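Local coordinates for protein arsenite methyltransferase (Chlamydomonas reinhardtii, PDB 5EVJ) that probably methylates trivalent arsenic, transferring methyl groups from S-adenosylmethionine to arsenic bound as its glutathione complex, at residues A[76-81]-A[95-100]. The protein carries 15 engineered substitutions. Sequence-based numbering, arbitrary orientation.
Sequences NPIPAG and GRDAYV. Engineered in segment 95-100: Ala98 (natural residue Cys).
Asn76 and Asp97 bring the two backbones closest, 7.1 Å between their CA atoms, where the irregular segment 76-81 passes the first turn of the helix that starts after the N-cap residue Gly95. No direct hydrogen bond spans this gap, and the contact illustrates how a loop can be fitted to a helix by one water and apolar packing. The water donates to Asn76 OD1 at 2.7 Å and also to Asp97 OD1, though Asn76 is poorly ordered and the bridge is less certain on the loop side. That same Asp97 OD1 accepts a salt-bridging hydrogen bond from Arg96 NH1 (3.1 Å), which reaches the syn side of the carboxylate with the oxygen nearly in the guanidinium plane. The Arg96 chain is bent at chi2 and chi3, and its NH1 also bonds to Gly75 O. The other oxygen, Asp97 OD2, lies 3.6 Å from Pro77 CD and is hydrogen-bonded to Asn169, so the buried carboxylate is fixed at both oxygens. Further along the loop, Ile78 CD1 meets Val100 CG1 at 3.7 Å; chi1 of 172° sets this methyl anti to the Val100 backbone N. Gly95, opening the helix that follows strand 86-90, is consistent with the Rossmann-like methyltransferase fold. The loop leading to that strand touches both helix 96-104 and strand 163-169, Ile78 meeting Ile167, while Leu60 of helix 54-61 packs against Arg96 and Val100.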
ATOM      1  N   ASN A  76       8.199  -3.315  -3.261  1.00 64.72           N
ATOM      2  CA  ASN A  76       7.691  -4.621  -2.902  1.00 56.26           C
ATOM      3  C   ASN A  76       6.630  -4.388  -1.849  1.00 52.54           C
ATOM      4  O   ASN A  76       6.817  -4.802  -0.697  1.00 60.55           O
ATOM      5  CB  ASN A  76       8.819  -5.506  -2.359  1.00 61.62           C
ATOM      6  CG  ASN A  76       9.633  -6.169  -3.473  1.00 68.12           C
ATOM      7  OD1 ASN A  76       9.093  -6.885  -4.325  1.00 62.57           O
ATOM      8  ND2 ASN A  76      10.932  -5.950  -3.457  1.00 60.49           N
ATOM      9  N   PRO A  77       5.515  -3.749  -2.253  1.00 37.28           N
ATOM     10  CA  PRO A  77       4.418  -3.315  -1.427  1.00 34.80           C
ATOM     11  C   PRO A  77       3.449  -4.429  -0.958  1.00 32.36           C
ATOM     12  O   PRO A  77       2.266  -4.186  -0.948  1.00 34.63           O
ATOM     13  CB  PRO A  77       3.618  -2.418  -2.389  1.00 28.38           C
ATOM     14  CG  PRO A  77       3.682  -3.178  -3.674  1.00 32.48           C
ATOM     15  CD  PRO A  77       5.136  -3.678  -3.684  1.00 37.19           C
ATOM     16  N   ILE A  78       3.905  -5.602  -0.543  1.00 31.31           N
ATOM     17  CA  ILE A  78       2.978  -6.555   0.123  1.00 30.27           C
ATOM     18  C   ILE A  78       3.203  -6.419   1.623  1.00 29.84           C
ATOM     19  O   ILE A  78       4.313  -6.590   2.049  1.00 30.78           O
ATOM     20  CB  ILE A  78       3.216  -8.055  -0.276  1.00 31.06           C
ATOM     21  CG1 ILE A  78       3.016  -8.291  -1.792  1.00 31.03           C
ATOM     22  CG2 ILE A  78       2.275  -8.985   0.500  1.00 28.04           C
ATOM     23  CD1 ILE A  78       4.258  -7.994  -2.637  1.00 30.96           C
ATOM     24  N   PRO A  79       2.154  -6.112   2.416  1.00 26.63           N
ATOM     25  CA  PRO A  79       2.353  -5.905   3.830  1.00 26.52           C
ATOM     26  C   PRO A  79       2.456  -7.226   4.519  1.00 28.96           C
ATOM     27  O   PRO A  79       1.875  -8.197   4.029  1.00 27.62           O
ATOM     28  CB  PRO A  79       1.055  -5.248   4.320  1.00 23.76           C
ATOM     29  CG  PRO A  79       0.130  -5.222   3.178  1.00 26.55           C
ATOM     30  CD  PRO A  79       0.831  -5.689   1.945  1.00 25.82           C
ATOM     31  N   ALA A  80       3.146  -7.245   5.667  1.00 26.12           N
ATOM     32  CA  ALA A  80       3.159  -8.422   6.549  1.00 24.18           C
ATOM     33  C   ALA A  80       1.762  -8.538   7.172  1.00 23.25           C
ATOM     34  O   ALA A  80       0.972  -7.615   7.132  1.00 25.55           O
ATOM     35  CB  ALA A  80       4.228  -8.239   7.634  1.00 20.60           C
ATOM     36  N   GLY A  81       1.439  -9.657   7.774  1.00 26.12           N
ATOM     37  CA  GLY A  81       0.153  -9.779   8.508  1.00 24.27           C
ATOM     38  C   GLY A  81      -1.139 -10.103   7.772  1.00 26.56           C
ATOM     39  O   GLY A  81      -2.256  -9.902   8.350  1.00 28.29           O
ATOM     40  N   GLY A  95       2.573 -10.113 -13.026  1.00 33.31           N
ATOM     41  CA  GLY A  95       1.995 -10.770 -11.829  1.00 30.01           C
ATOM     42  C   GLY A  95       2.953 -10.938 -10.644  1.00 33.14           C
ATOM     43  O   GLY A  95       2.571 -11.522  -9.623  1.00 36.78           O
ATOM     44  N   ARG A  96       4.181 -10.420 -10.757  1.00 33.49           N
ATOM     45  CA  ARG A  96       5.193 -10.544  -9.692  1.00 38.12           C
ATOM     46  C   ARG A  96       4.503 -10.326  -8.315  1.00 36.03           C
ATOM     47  O   ARG A  96       4.468 -11.230  -7.488  1.00 32.90           O
ATOM     48  CB  ARG A  96       6.357  -9.521  -9.951  1.00 45.15           C
ATOM     49  CG  ARG A  96       7.755  -9.750  -9.312  1.00 43.22           C
ATOM     50  CD  ARG A  96       8.158  -8.690  -8.294  1.00 46.03           C
ATOM     51  NE  ARG A  96       9.126  -7.697  -8.774  1.00 61.28           N
ATOM     52  CZ  ARG A  96       9.183  -6.418  -8.383  1.00 57.90           C
ATOM     53  NH1 ARG A  96       8.304  -5.924  -7.515  1.00 48.28           N
ATOM     54  NH2 ARG A  96      10.111  -5.616  -8.891  1.00 66.05           N
ATOM     55  N   ASP A  97       3.893  -9.151  -8.109  1.00 33.11           N
ATOM     56  CA  ASP A  97       3.391  -8.776  -6.762  1.00 36.67           C
ATOM     57  C   ASP A  97       2.184  -9.654  -6.380  1.00 31.23           C
ATOM     58  O   ASP A  97       2.018 -10.018  -5.222  1.00 29.12           O
ATOM     59  CB  ASP A  97       3.076  -7.231  -6.610  1.00 31.57           C
ATOM     60  CG  ASP A  97       4.359  -6.337  -6.635  1.00 35.42           C
ATOM     61  OD1 ASP A  97       5.499  -6.850  -6.428  1.00 34.49           O
ATOM     62  OD2 ASP A  97       4.238  -5.104  -6.840  1.00 32.49           O
ATOM     63  N   ALA A  98       1.376 -10.013  -7.360  1.00 29.06           N
ATOM     64  CA  ALA A  98       0.222 -10.880  -7.071  1.00 30.71           C
ATOM     65  C   ALA A  98       0.698 -12.283  -6.698  1.00 32.46           C
ATOM     66  O   ALA A  98       0.100 -12.945  -5.829  1.00 31.25           O
ATOM     67  CB  ALA A  98      -0.728 -10.903  -8.250  1.00 32.28           C
ATOM     68  N   TYR A  99       1.817 -12.722  -7.302  1.00 30.58           N
ATOM     69  CA  TYR A  99       2.331 -14.062  -7.002  1.00 27.44           C
ATOM     70  C   TYR A  99       2.880 -14.078  -5.613  1.00 29.94           C
ATOM     71  O   TYR A  99       2.624 -14.980  -4.839  1.00 36.25           O
ATOM     72  CB  TYR A  99       3.423 -14.451  -7.994  1.00 28.51           C
ATOM     73  CG  TYR A  99       2.885 -15.094  -9.279  1.00 30.99           C
ATOM     74  CD1 TYR A  99       1.804 -14.532  -9.968  1.00 30.18           C
ATOM     75  CD2 TYR A  99       3.458 -16.258  -9.815  1.00 30.70           C
ATOM     76  CE1 TYR A  99       1.300 -15.094 -11.145  1.00 29.87           C
ATOM     77  CE2 TYR A  99       2.962 -16.817 -11.027  1.00 31.36           C
ATOM     78  CZ  TYR A  99       1.871 -16.248 -11.657  1.00 28.93           C
ATOM     79  OH  TYR A  99       1.358 -16.773 -12.828  1.00 30.10           O
ATOM     80  N   VAL A 100       3.572 -13.009  -5.239  1.00 30.49           N
ATOM     81  CA  VAL A 100       4.078 -12.924  -3.910  1.00 27.66           C
ATOM     82  C   VAL A 100       2.938 -12.880  -2.914  1.00 26.67           C
ATOM     83  O   VAL A 100       2.973 -13.539  -1.875  1.00 24.51           O
ATOM     84  CB  VAL A 100       4.949 -11.682  -3.748  1.00 29.00           C
ATOM     85  CG1 VAL A 100       5.310 -11.502  -2.272  1.00 25.27           C
ATOM     86  CG2 VAL A 100       6.160 -11.829  -4.662  1.00 28.67           C
TER
HETATM   87  O   HOH W   1       6.885  -8.353  -5.046  1.00 49.41           O